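Local coordinates for conserved domain protein (Streptococcus pneumoniae, PDB 2FI0) that is of unknown function but forms a small, mostly helical domain of the DUF1858 family, with its two chain ends paired as short parallel strands, at residues V4-S12 and L70-L80. Numbering follows the deposited sequence.
Sequences VMDNIIDVS and LEANGYEVIGL
Ile9 lies beside Val77 where strands 8-10 and 76-78 run parallel, with Ile8 beside Glu76 and Asp10 beside Ile78. Four backbone hydrogen bonds run between residues 7-11 and 76-78. Glu76 N donates to Asn7 O and Ile9 N to Glu76 O (2.8 Å). Ile78 N then donates to Ile9 O, and Val11 N to Ile78 O (3.0 Å). All are fairly straight, with N-H...O angles of 160° to 169°.

Apolar contacts fill the face that carries Ile9 and Val77. CD1 of Ile9 sits over one face of the Tyr75 ring, offset toward its rim, in a CH-pi contact. The same methyl meets Leu70 CD2 at 3.7 Å. With chi1 -68° and an extended second torsion, CD1 reaches out to both. Val11 CG1 touches Val77 CG1 at 3.7 Å. Val25 and Leu52 add to this buried side, and Tyr75 OH is hydrogen-bonded to Glu24 OE2.

Ile8, Asp10, Glu76 and Ile78 share the other face. CD1 of Ile78 packs against Ile8 CG2 (3.7 Å), while its CG1 lies across Asp10 CB.

Polar turns flank the strands. Asp10 OD1 accepts from Ser12 N (2.9 Å) in an Asx turn and from Ser12 OG (2.6 Å), both from the same face of the carboxylate. A water sits between Asp6 O and Gly74 O, within hydrogen-bonding distance of both. Gly74, with positive phi, is the C' residue of a Schellman motif ending helix 63-72.

All direct hydrogen bonds between the segments are thus backbone to backbone. They set the register of the two chain ends, while Ile9 supplies burial and the mixed Asp10 face stays more exposed.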
loop_
_atom_site.group_PDB
_atom_site.type_symbol
_atom_site.label_atom_id
_atom_site.label_comp_id
_atom_site.label_asym_id
_atom_site.label_seq_id
_atom_site.Cartn_x
_atom_site.Cartn_y
_atom_site.Cartn_z
ATOM N N VAL A 4 -13.829 4.893 13.198
ATOM C CA VAL A 4 -13.044 4.028 12.329
ATOM C C VAL A 4 -12.383 2.925 13.154
ATOM O O VAL A 4 -11.790 3.170 14.209
ATOM C CB VAL A 4 -12.018 4.807 11.513
ATOM C CG1 VAL A 4 -11.271 3.870 10.578
ATOM C CG2 VAL A 4 -12.718 5.911 10.733
ATOM N N MET A 5 -12.522 1.706 12.656
ATOM C CA MET A 5 -12.149 0.511 13.395
ATOM C C MET A 5 -11.440 -0.496 12.492
ATOM O O MET A 5 -10.467 -1.132 12.890
ATOM C CB MET A 5 -13.413 -0.119 13.970
ATOM C CG MET A 5 -13.174 -1.086 15.120
ATOM S SD MET A 5 -12.483 -0.342 16.606
ATOM C CE MET A 5 -13.403 1.187 16.768
ATOM N N ASP A 6 -11.950 -0.629 11.274
ATOM C CA ASP A 6 -11.445 -1.582 10.315
ATOM C C ASP A 6 -10.896 -0.809 9.117
ATOM O O ASP A 6 -11.135 0.400 8.968
ATOM C CB ASP A 6 -12.590 -2.523 9.889
ATOM C CG ASP A 6 -13.288 -3.179 11.076
ATOM O OD1 ASP A 6 -12.608 -3.426 12.102
ATOM O OD2 ASP A 6 -14.512 -3.469 10.997
ATOM N N ASN A 7 -10.157 -1.510 8.273
ATOM C CA ASN A 7 -9.686 -0.955 7.005
ATOM C C ASN A 7 -8.733 0.245 7.160
ATOM O O ASN A 7 -8.774 1.186 6.394
ATOM C CB ASN A 7 -10.884 -0.645 6.080
ATOM C CG ASN A 7 -11.689 -1.903 5.719
ATOM O OD1 ASN A 7 -11.171 -2.833 5.095
ATOM N ND2 ASN A 7 -12.952 -1.947 6.150
ATOM N N ILE A 8 -7.845 0.159 8.145
ATOM C CA ILE A 8 -6.830 1.174 8.393
ATOM C C ILE A 8 -5.542 0.713 7.708
ATOM O O ILE A 8 -5.121 -0.430 7.887
ATOM C CB ILE A 8 -6.608 1.370 9.917
ATOM C CG1 ILE A 8 -7.880 1.920 10.571
ATOM C CG2 ILE A 8 -5.419 2.277 10.196
ATOM C CD1 ILE A 8 -7.909 1.712 12.065
ATOM N N ILE A 9 -4.943 1.599 6.918
ATOM C CA ILE A 9 -3.712 1.313 6.197
ATOM C C ILE A 9 -2.630 2.286 6.637
ATOM O O ILE A 9 -2.807 3.492 6.589
ATOM C CB ILE A 9 -3.920 1.357 4.669
ATOM C CG1 ILE A 9 -4.807 0.181 4.261
ATOM C CG2 ILE A 9 -2.555 1.316 3.929
ATOM C CD1 ILE A 9 -5.243 0.179 2.812
ATOM N N ASP A 10 -1.517 1.729 7.090
ATOM C CA ASP A 10 -0.376 2.501 7.531
ATOM C C ASP A 10 0.622 2.533 6.365
ATOM O O ASP A 10 1.097 1.490 5.912
ATOM C CB ASP A 10 0.221 1.839 8.779
ATOM C CG ASP A 10 1.247 2.712 9.478
ATOM O OD1 ASP A 10 1.886 3.545 8.806
ATOM O OD2 ASP A 10 1.421 2.552 10.708
ATOM N N VAL A 11 0.919 3.732 5.866
ATOM C CA VAL A 11 1.804 3.866 4.711
ATOM C C VAL A 11 3.273 3.847 5.140
ATOM O O VAL A 11 4.158 3.939 4.300
ATOM C CB VAL A 11 1.487 5.145 3.857
ATOM C CG1 VAL A 11 0.095 5.061 3.252
ATOM C CG2 VAL A 11 1.640 6.435 4.670
ATOM N N SER A 12 3.523 3.732 6.446
ATOM C CA SER A 12 4.880 3.756 6.977
ATOM C C SER A 12 5.452 2.393 7.328
ATOM O O SER A 12 6.579 2.326 7.776
ATOM C CB SER A 12 4.968 4.669 8.202
ATOM O OG SER A 12 4.416 4.054 9.352
ATOM N N LEU A 70 -6.981 5.058 -1.962
ATOM C CA LEU A 70 -7.277 4.229 -0.811
ATOM C C LEU A 70 -8.536 4.680 -0.090
ATOM O O LEU A 70 -9.391 3.854 0.224
ATOM C CB LEU A 70 -6.076 4.167 0.141
ATOM C CG LEU A 70 -4.867 3.354 -0.350
ATOM C CD1 LEU A 70 -3.676 3.536 0.612
ATOM C CD2 LEU A 70 -5.213 1.876 -0.507
ATOM N N GLU A 71 -8.669 5.986 0.161
ATOM C CA GLU A 71 -9.899 6.521 0.757
ATOM C C GLU A 71 -11.138 6.236 -0.096
ATOM O O GLU A 71 -12.157 5.855 0.436
ATOM C CB GLU A 71 -9.762 8.008 1.041
ATOM C CG GLU A 71 -8.709 8.315 2.094
ATOM C CD GLU A 71 -8.658 9.786 2.475
ATOM O OE1 GLU A 71 -8.954 10.664 1.632
ATOM O OE2 GLU A 71 -8.297 10.071 3.634
ATOM N N ALA A 72 -11.032 6.394 -1.412
ATOM C CA ALA A 72 -12.136 6.091 -2.341
ATOM C C ALA A 72 -12.568 4.621 -2.349
ATOM O O ALA A 72 -13.647 4.312 -2.806
ATOM C CB ALA A 72 -11.756 6.491 -3.757
ATOM N N ASN A 73 -11.706 3.720 -1.897
ATOM C CA ASN A 73 -12.032 2.301 -1.832
ATOM C C ASN A 73 -12.312 1.816 -0.397
ATOM O O ASN A 73 -12.347 0.618 -0.133
ATOM C CB ASN A 73 -10.919 1.496 -2.493
ATOM C CG ASN A 73 -10.919 1.634 -4.007
ATOM O OD1 ASN A 73 -11.703 0.975 -4.705
ATOM N ND2 ASN A 73 -10.038 2.497 -4.530
ATOM N N GLY A 74 -12.504 2.746 0.527
ATOM C CA GLY A 74 -12.992 2.416 1.866
ATOM C C GLY A 74 -11.974 2.431 2.998
ATOM O O GLY A 74 -12.317 2.130 4.149
ATOM N N TYR A 75 -10.737 2.800 2.704
ATOM C CA TYR A 75 -9.682 2.738 3.702
ATOM C C TYR A 75 -9.441 4.080 4.373
ATOM O O TYR A 75 -9.655 5.127 3.787
ATOM C CB TYR A 75 -8.396 2.202 3.082
ATOM C CG TYR A 75 -8.547 0.800 2.544
ATOM C CD1 TYR A 75 -8.353 -0.305 3.372
ATOM C CD2 TYR A 75 -8.895 0.576 1.221
ATOM C CE1 TYR A 75 -8.500 -1.593 2.889
ATOM C CE2 TYR A 75 -9.057 -0.702 0.730
ATOM C CZ TYR A 75 -8.859 -1.787 1.567
ATOM O OH TYR A 75 -8.994 -3.062 1.083
ATOM N N GLU A 76 -8.991 4.013 5.617
ATOM C CA GLU A 76 -8.476 5.146 6.343
ATOM C C GLU A 76 -6.967 5.039 6.407
ATOM O O GLU A 76 -6.440 4.015 6.805
ATOM C CB GLU A 76 -9.057 5.141 7.756
ATOM C CG GLU A 76 -9.224 6.515 8.337
ATOM C CD GLU A 76 -10.300 7.320 7.603
ATOM O OE1 GLU A 76 -11.463 6.847 7.525
ATOM O OE2 GLU A 76 -9.961 8.405 7.097
ATOM N N VAL A 77 -6.271 6.116 6.039
ATOM C CA VAL A 77 -4.838 6.083 5.906
ATOM C C VAL A 77 -4.141 6.731 7.097
ATOM O O VAL A 77 -4.532 7.792 7.537
ATOM C CB VAL A 77 -4.425 6.778 4.616
ATOM C CG1 VAL A 77 -2.912 6.774 4.470
ATOM C CG2 VAL A 77 -5.093 6.091 3.422
ATOM N N ILE A 78 -3.094 6.089 7.606
ATOM C CA ILE A 78 -2.297 6.660 8.690
ATOM C C ILE A 78 -0.826 6.567 8.328
ATOM O O ILE A 78 -0.484 5.977 7.315
ATOM C CB ILE A 78 -2.589 5.976 10.063
ATOM C CG1 ILE A 78 -2.165 4.501 10.070
ATOM C CG2 ILE A 78 -4.081 6.091 10.414
ATOM C CD1 ILE A 78 -2.289 3.855 11.441
ATOM N N GLY A 79 0.029 7.160 9.153
ATOM C CA GLY A 79 1.472 7.092 8.969
ATOM C C GLY A 79 2.059 8.039 7.930
ATOM O O GLY A 79 3.203 7.861 7.513
ATOM N N LEU A 80 1.269 9.018 7.501
ATOM C CA LEU A 80 1.715 10.086 6.591
ATOM C C LEU A 80 2.759 10.996 7.233
ATOM O O LEU A 80 2.809 11.104 8.457
ATOM C CB LEU A 80 0.507 10.958 6.209
ATOM C CG LEU A 80 -0.356 10.718 4.955
ATOM C CD1 LEU A 80 0.115 9.602 4.095
ATOM C CD2 LEU A 80 -1.805 10.517 5.314
HETATM O O HOH W 1 -11.954 2.298 7.192
#